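Local coordinates for ABC transporter substrate-binding protein (Staphylococcus aureus subsp. aureus NCTC 8325, PDB 3UN6) that probably serves as the ligand-capturing component of an ABC-type import system, its natural substrate not established, and binds zinc, at residues A[88-94]-A[220-226]; A[106-110]-A[310-314]; A[109-115]-A[280-286]. One frame throughout, in Å; residues are numbered along the deposited sequence.

In the fold
From the N terminus, strand 89-93 comes first, then 106-115, and the three contacts reach forward from these two places. Contact 1 closes a loop of 125 residues, contact 3 one of 164 and contact 2 one of 199. Contacts 2 and 3 share Ala109 and Val110, with the loop of contact 3 nested in that of contact 2, and the segments of contact 1 alternate with those of both, so it crosses each. Strand 221-225 lies between 89-93 and 108-110, in a sheet ordered 2-1-3-5-4 as in type II periplasmic binding proteins. Contact 2 adds the end of helix 309-312 at the 108-110 border, and contact 3 follows the chain into the second sheet, beside the zinc site.

Contact 1. Residues A[88-94]-A[220-226]; sequences DGASTLI and CCVLVLR. With ZN (zinc ion), chain B.
The flat side-chain groups here, the Asp88 carboxylate and the Arg226 guanidinium, meet neither face to face nor at their edges: Asp88 OD1 and Arg226 NE stand 5.9 Å apart. The aliphatic stem of Arg226 does the touching instead, CB lying 3.4 Å from Asp88 O, while the charged ends turn to others, Arg226 to Glu228 and Leu82 O, Asp88 to the backbone N of Lys38. Arg226 N donates to that same Asp88 O, the first of six backbone bonds that pair the strands antiparallel. Ala90 with Val224 and Thr92 with Val222 are the hydrogen-bonded pairs; Val224 N reaches Ala90 O at 2.9 Å and 172°. The last bond, Ile94 N to Cys220 O at 2.8 Å, carries the pairing into the start of helix 94-102. On the face of Ala90, Thr92, Val222 and Val224, the side chains of Thr92 and Val224 cross at about a right angle, their CG2 atoms 3.9 Å apart; helix 75-83 packs against both. Beyond the pairing, the sulfurs of two successive cysteines converge on one zinc: Cys220 SG stands anti to its backbone N (chi1 -173°), whereas Cys221 SG lies beside its own (chi1 -72°). Cys221 SG binds the zinc at 2.3 Å, and Leu93 CD2 is an apolar neighbour of that sulfur at 3.9 Å. His46 and a water complete the four ligands. Two soft sulfurs, a borderline imidazole nitrogen and a hard water oxygen make a set that zinc accepts readily; strand pairing holds the backbone carrying both sulfurs, and the water takes a position no protein atom fills.

Contact 2. Residues A[106-110]-A[310-314]; sequences NIKAV and DDFVE
Phe312 brings its ring against the methyl of Ala109, CE2 lying 3.7 Å from Ala109 CB. The approach is oblique, and the torsion that sets CG opposite the backbone N (chi1 179°) swings the ring back from a helical backbone toward the strand. Ile94, Ala97 and Met98 of helix 94-102 also touch the ring, which is thus wedged between that helix and the strand. The backbones are joined at Ala109 alone: its N donates to Phe312 O at 2.9 Å, and its O accepts from Glu314 N at 2.8 Å and 172°. Nearest residues advance in the same sense on both segments, from Lys108 with Phe312 to Val110 with Glu314, so this is one bridge of parallel pattern centred on Val313. One residue on, a water donates to both Val110 O and Glu314 O. Lys108 bends at chi2 (-81°) and runs over the end of the helix, its CD 3.5 Å from Phe312 O. Its NZ lies 3.1 Å from Asp310 O, where the carbonyl oxygens at the helix end would probably favour a positive charge. Glu314 OE2 is 4.4 Å from Lys108 NZ, beyond a salt bridge; OE1 bonds instead to Ser316 OG. The arrangement is a helix C terminus docked, where Val313 leaves helical angles, on the border strand of the five-stranded sheet of a type II periplasmic-binding-protein fold.

Contact 3. Residues A[109-115]-A[280-286]; sequences AVALGHH and SYGDLTI
Asp283 O receives the imidazole NE2 of His115 at 2.8 Å, in a nearly straight bond (169°) with the oxygen only 2° out of the ring plane. The other ring nitrogen, ND1, is bonded to Asp217, so the imidazole is held from two sides and its rotation fixed; two oxygen partners would favour the doubly protonated form. With chi1 at -66°, CG sits beside the backbone N and carries NE2 to Asp283 O. The backbones of His115 and Ser280 form one antiparallel hydrogen-bonded pair, which also brings His115 CB to 3.3 Å from Ser280 OG. Tyr281 turns the edge of its ring to the chain, CD1 lying 3.4 Å from Gly113 O, and its hydroxyl bonds to Thr45 O. Farther along, Leu112 N donates to Leu284 O at 2.8 Å. Leu284 packs its CD1 3.4 Å from Leu112 O, while Leu112 CD2 and Ile286 CG1 meet as the two side chains slant past each other. Ile286 CD1 is squeezed against Ala109 CB at 3.5 Å, a close fit for two methyl carbons. Asp283 OD1 accepts from Thr285 N, an Asx turn, and the Thr285 OG1 hydroxyl adds a second bond to it. His114 NE2 bonds to Cys221 N and its ring stacks on His46, so this segment backs two zinc ligands. Val110 and Ala111 together face Leu223, a classic beta bulge where the chain turns between sheets. The loop 280-286 thus lies along that corner, with helix 316-320 against Ala111, Asp283 and Thr285, helix 48-58 against Tyr281 and Leu284, and strand 221-225 touching Leu112 and Ile286 through Val222.

Contact 1. Residues A[88-94]-A[220-226]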
# COMPACT_ATOMS: atom_id res chain seq x y z
N ASP A 88 -8.18 -7.35 13.63
CA ASP A 88 -7.34 -6.77 14.67
C ASP A 88 -6.31 -5.75 14.15
O ASP A 88 -5.71 -5.00 14.92
CB ASP A 88 -6.58 -7.92 15.34
CG ASP A 88 -7.51 -8.91 16.00
OD1 ASP A 88 -8.22 -8.49 16.96
OD2 ASP A 88 -7.53 -10.10 15.58
N GLY A 89 -6.07 -5.80 12.85
CA GLY A 89 -5.12 -4.92 12.20
C GLY A 89 -5.22 -5.09 10.70
O GLY A 89 -6.12 -5.79 10.18
N ALA A 90 -4.30 -4.47 9.98
CA ALA A 90 -4.36 -4.50 8.53
C ALA A 90 -3.17 -3.84 7.87
O ALA A 90 -2.50 -3.01 8.48
CB ALA A 90 -5.62 -3.75 8.08
N SER A 91 -2.88 -4.25 6.63
CA SER A 91 -1.92 -3.53 5.77
C SER A 91 -2.83 -2.57 5.01
O SER A 91 -3.77 -3.01 4.36
CB SER A 91 -1.19 -4.48 4.81
OG SER A 91 -0.22 -3.77 4.06
N THR A 92 -2.57 -1.27 5.10
CA THR A 92 -3.49 -0.27 4.54
C THR A 92 -2.83 1.01 4.08
O THR A 92 -1.69 1.32 4.46
CB THR A 92 -4.63 0.06 5.59
OG1 THR A 92 -5.68 0.84 4.99
CG2 THR A 92 -4.06 0.81 6.78
N LEU A 93 -3.53 1.75 3.24
CA LEU A 93 -3.05 3.04 2.75
C LEU A 93 -2.77 3.94 3.98
O LEU A 93 -3.61 4.06 4.88
CB LEU A 93 -4.09 3.72 1.87
CG LEU A 93 -4.55 2.91 0.66
CD1 LEU A 93 -5.67 3.69 -0.02
CD2 LEU A 93 -3.38 2.61 -0.30
N ILE A 94 -1.59 4.56 4.01
CA ILE A 94 -1.20 5.36 5.17
C ILE A 94 -2.08 6.60 5.35
O ILE A 94 -2.38 6.97 6.48
CB ILE A 94 0.35 5.69 5.17
CG1 ILE A 94 0.77 6.28 6.53
CG2 ILE A 94 0.74 6.61 4.00
CD1 ILE A 94 2.27 6.69 6.61
N CYS A 220 3.52 4.35 1.17
CA CYS A 220 2.18 4.01 0.69
C CYS A 220 1.39 3.22 1.73
O CYS A 220 0.53 3.76 2.39
CB CYS A 220 2.25 3.27 -0.64
SG CYS A 220 0.61 3.02 -1.39
N CYS A 221 1.67 1.94 1.88
CA CYS A 221 0.95 1.14 2.85
C CYS A 221 1.74 0.89 4.12
O CYS A 221 2.96 0.72 4.10
CB CYS A 221 0.52 -0.20 2.24
SG CYS A 221 -0.83 -0.07 1.01
N VAL A 222 1.01 0.80 5.23
CA VAL A 222 1.59 0.54 6.55
C VAL A 222 0.81 -0.58 7.25
O VAL A 222 -0.37 -0.82 6.95
CB VAL A 222 1.50 1.81 7.49
CG1 VAL A 222 2.56 2.84 7.13
CG2 VAL A 222 0.09 2.39 7.48
N LEU A 223 1.49 -1.28 8.16
CA LEU A 223 0.84 -2.24 9.02
C LEU A 223 0.34 -1.44 10.22
O LEU A 223 1.15 -0.78 10.93
CB LEU A 223 1.81 -3.30 9.51
CG LEU A 223 1.27 -4.30 10.55
CD1 LEU A 223 0.15 -5.11 9.99
CD2 LEU A 223 2.41 -5.22 11.04
N VAL A 224 -0.98 -1.45 10.41
CA VAL A 224 -1.59 -0.81 11.56
C VAL A 224 -2.24 -1.88 12.43
O VAL A 224 -2.70 -2.92 11.92
CB VAL A 224 -2.65 0.20 11.16
CG1 VAL A 224 -2.04 1.26 10.25
CG2 VAL A 224 -3.82 -0.49 10.46
N LEU A 225 -2.25 -1.64 13.74
CA LEU A 225 -2.88 -2.54 14.69
C LEU A 225 -3.83 -1.76 15.51
O LEU A 225 -3.58 -0.58 15.80
CB LEU A 225 -1.83 -3.15 15.63
CG LEU A 225 -0.76 -4.01 14.96
CD1 LEU A 225 0.31 -4.43 15.95
CD2 LEU A 225 -1.39 -5.22 14.28
N ARG A 226 -4.94 -2.40 15.88
CA ARG A 226 -5.89 -1.78 16.77
C ARG A 226 -5.21 -1.59 18.13
O ARG A 226 -4.43 -2.42 18.56
CB ARG A 226 -7.19 -2.60 16.88
CG ARG A 226 -8.12 -2.48 15.66
CD ARG A 226 -9.41 -3.30 15.82
NE ARG A 226 -10.19 -2.93 17.01
CZ ARG A 226 -11.11 -1.96 17.07
NH1 ARG A 226 -11.40 -1.22 16.00
NH2 ARG A 226 -11.75 -1.73 18.20
ZN ZN B . -0.05 0.76 -0.97
O HOH W 1 -1.90 0.51 -2.46

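Contact 2. Residues A[106-110]-A[310-314]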
# COMPACT_ATOMS: atom_id res chain seq x y z
N ASN A 106 -8.78 4.20 17.05
CA ASN A 106 -7.85 3.73 18.05
C ASN A 106 -6.57 3.07 17.47
O ASN A 106 -5.72 2.60 18.23
CB ASN A 106 -8.58 2.72 18.95
CG ASN A 106 -8.92 1.43 18.23
OD1 ASN A 106 -8.08 0.84 17.54
ND2 ASN A 106 -10.16 0.97 18.40
N ILE A 107 -6.41 3.05 16.15
CA ILE A 107 -5.26 2.37 15.54
C ILE A 107 -3.93 3.10 15.67
O ILE A 107 -3.88 4.29 15.94
CB ILE A 107 -5.51 2.03 14.03
CG1 ILE A 107 -5.77 3.29 13.20
CG2 ILE A 107 -6.67 1.07 13.89
CD1 ILE A 107 -5.96 3.03 11.70
N LYS A 108 -2.85 2.33 15.48
CA LYS A 108 -1.47 2.81 15.49
C LYS A 108 -0.72 2.10 14.37
O LYS A 108 -0.91 0.88 14.17
CB LYS A 108 -0.79 2.49 16.80
CG LYS A 108 -1.22 3.33 18.03
CD LYS A 108 -0.53 4.68 18.07
CE LYS A 108 -0.72 5.37 19.40
NZ LYS A 108 0.31 6.45 19.61
N ALA A 109 0.09 2.84 13.62
CA ALA A 109 0.95 2.29 12.57
C ALA A 109 2.21 1.81 13.27
O ALA A 109 2.75 2.52 14.15
CB ALA A 109 1.32 3.32 11.54
N VAL A 110 2.65 0.62 12.93
CA VAL A 110 3.81 -0.00 13.58
C VAL A 110 4.96 -0.24 12.64
O VAL A 110 6.12 -0.28 13.08
CB VAL A 110 3.39 -1.30 14.32
CG1 VAL A 110 2.33 -0.96 15.37
CG2 VAL A 110 2.88 -2.38 13.35
N ASP A 310 3.82 11.06 16.84
CA ASP A 310 3.59 10.39 18.14
C ASP A 310 2.13 9.98 18.39
O ASP A 310 1.86 9.13 19.22
CB ASP A 310 4.12 11.24 19.29
CG ASP A 310 5.65 11.29 19.33
OD1 ASP A 310 6.29 10.36 18.78
OD2 ASP A 310 6.22 12.22 19.92
N ASP A 311 1.19 10.57 17.67
CA ASP A 311 -0.20 10.19 17.85
C ASP A 311 -0.61 9.06 16.94
O ASP A 311 -1.56 8.34 17.25
CB ASP A 311 -1.10 11.38 17.60
CG ASP A 311 -0.89 12.49 18.61
OD1 ASP A 311 -0.64 12.17 19.80
OD2 ASP A 311 -1.00 13.68 18.22
N PHE A 312 0.09 8.90 15.82
CA PHE A 312 -0.26 7.89 14.81
C PHE A 312 0.68 6.69 14.83
O PHE A 312 0.25 5.54 14.77
CB PHE A 312 -0.24 8.57 13.44
CG PHE A 312 -0.55 7.66 12.28
CD1 PHE A 312 -1.83 7.13 12.11
CD2 PHE A 312 0.41 7.37 11.34
CE1 PHE A 312 -2.11 6.30 11.05
CE2 PHE A 312 0.12 6.54 10.27
CZ PHE A 312 -1.13 6.01 10.12
N VAL A 313 1.97 6.96 14.92
CA VAL A 313 2.96 5.93 14.83
C VAL A 313 3.42 5.44 16.19
O VAL A 313 3.64 6.24 17.10
CB VAL A 313 4.20 6.43 14.05
CG1 VAL A 313 5.26 5.32 13.96
CG2 VAL A 313 3.80 6.94 12.64
N GLU A 314 3.50 4.12 16.34
CA GLU A 314 4.08 3.51 17.54
C GLU A 314 5.28 2.68 17.04
O GLU A 314 5.15 1.49 16.73
CB GLU A 314 3.08 2.65 18.30
CG GLU A 314 3.73 2.02 19.54
CD GLU A 314 4.45 3.07 20.39
OE1 GLU A 314 5.70 3.01 20.50
OE2 GLU A 314 3.77 4.01 20.88
O HOH W 2 6.47 -0.48 15.70

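Contact 3. Residues A[109-115]-A[280-286]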
# COMPACT_ATOMS: atom_id res chain seq x y z
N ALA A 109 0.09 2.84 13.62
CA ALA A 109 0.95 2.29 12.57
C ALA A 109 2.21 1.81 13.27
O ALA A 109 2.75 2.52 14.15
CB ALA A 109 1.32 3.32 11.54
N VAL A 110 2.65 0.62 12.93
CA VAL A 110 3.81 -0.00 13.58
C VAL A 110 4.96 -0.24 12.64
O VAL A 110 6.12 -0.28 13.08
CB VAL A 110 3.39 -1.30 14.32
CG1 VAL A 110 2.33 -0.96 15.37
CG2 VAL A 110 2.88 -2.38 13.35
N ALA A 111 4.67 -0.35 11.35
CA ALA A 111 5.72 -0.55 10.36
C ALA A 111 5.22 -0.34 8.95
O ALA A 111 4.02 -0.36 8.69
CB ALA A 111 6.30 -1.97 10.49
N LEU A 112 6.15 -0.15 8.02
CA LEU A 112 5.77 -0.05 6.60
C LEU A 112 5.44 -1.45 6.06
O LEU A 112 5.90 -2.45 6.60
CB LEU A 112 6.94 0.50 5.78
CG LEU A 112 7.45 1.90 6.10
CD1 LEU A 112 8.73 2.16 5.30
CD2 LEU A 112 6.35 2.96 5.83
N GLY A 113 4.62 -1.53 5.03
CA GLY A 113 4.37 -2.80 4.37
C GLY A 113 5.45 -3.08 3.31
O GLY A 113 5.72 -4.23 2.97
N HIS A 114 6.12 -2.03 2.84
CA HIS A 114 7.03 -2.16 1.72
C HIS A 114 7.61 -0.79 1.36
O HIS A 114 7.24 0.23 1.95
CB HIS A 114 6.17 -2.50 0.51
CG HIS A 114 5.22 -1.40 0.21
ND1 HIS A 114 5.44 -0.49 -0.81
CD2 HIS A 114 4.16 -0.93 0.91
CE1 HIS A 114 4.49 0.43 -0.77
NE2 HIS A 114 3.71 0.19 0.27
N HIS A 115 8.51 -0.79 0.39
CA HIS A 115 9.02 0.46 -0.23
C HIS A 115 8.70 0.34 -1.72
O HIS A 115 8.76 -0.76 -2.28
CB HIS A 115 10.53 0.65 -0.05
CG HIS A 115 10.94 0.86 1.38
ND1 HIS A 115 11.01 2.11 1.96
CD2 HIS A 115 11.31 -0.02 2.33
CE1 HIS A 115 11.39 1.98 3.21
NE2 HIS A 115 11.59 0.71 3.47
N SER A 280 10.26 -3.27 -2.96
CA SER A 280 11.35 -3.71 -2.07
C SER A 280 10.80 -3.77 -0.66
O SER A 280 9.71 -3.25 -0.38
CB SER A 280 12.60 -2.82 -2.18
OG SER A 280 12.43 -1.60 -1.48
N TYR A 281 11.51 -4.45 0.22
CA TYR A 281 11.09 -4.59 1.61
C TYR A 281 12.27 -4.23 2.53
O TYR A 281 12.67 -3.08 2.58
CB TYR A 281 10.52 -6.00 1.83
CG TYR A 281 9.36 -6.29 0.91
CD1 TYR A 281 8.05 -6.02 1.30
CD2 TYR A 281 9.57 -6.80 -0.36
CE1 TYR A 281 6.99 -6.28 0.46
CE2 TYR A 281 8.51 -7.05 -1.22
CZ TYR A 281 7.22 -6.79 -0.81
OH TYR A 281 6.14 -7.00 -1.65
N GLY A 282 12.82 -5.18 3.28
CA GLY A 282 13.97 -4.89 4.16
C GLY A 282 13.61 -4.14 5.44
O GLY A 282 12.79 -4.61 6.24
N ASP A 283 14.25 -3.00 5.65
CA ASP A 283 14.00 -2.19 6.83
C ASP A 283 12.65 -1.52 6.65
O ASP A 283 12.49 -0.66 5.78
CB ASP A 283 15.11 -1.15 6.99
CG ASP A 283 14.94 -0.27 8.21
OD1 ASP A 283 13.85 -0.27 8.84
OD2 ASP A 283 15.89 0.46 8.52
N LEU A 284 11.69 -1.92 7.47
CA LEU A 284 10.35 -1.40 7.36
C LEU A 284 10.01 -0.39 8.48
O LEU A 284 8.85 -0.20 8.83
CB LEU A 284 9.34 -2.57 7.31
CG LEU A 284 9.49 -3.53 6.14
CD1 LEU A 284 8.48 -4.70 6.25
CD2 LEU A 284 9.30 -2.83 4.80
N THR A 285 11.03 0.25 9.04
CA THR A 285 10.82 1.30 10.05
C THR A 285 10.03 2.45 9.42
O THR A 285 10.33 2.87 8.29
CB THR A 285 12.15 1.88 10.50
OG1 THR A 285 12.96 0.85 11.06
CG2 THR A 285 11.96 3.01 11.56
N ILE A 286 9.02 2.95 10.12
CA ILE A 286 8.32 4.15 9.68
C ILE A 286 9.16 5.31 10.22
O ILE A 286 9.10 5.65 11.40
CB ILE A 286 6.91 4.26 10.24
CG1 ILE A 286 6.02 3.12 9.73
CG2 ILE A 286 6.32 5.60 9.84
CD1 ILE A 286 4.58 3.14 10.31
O HOH W 3 8.26 1.53 12.65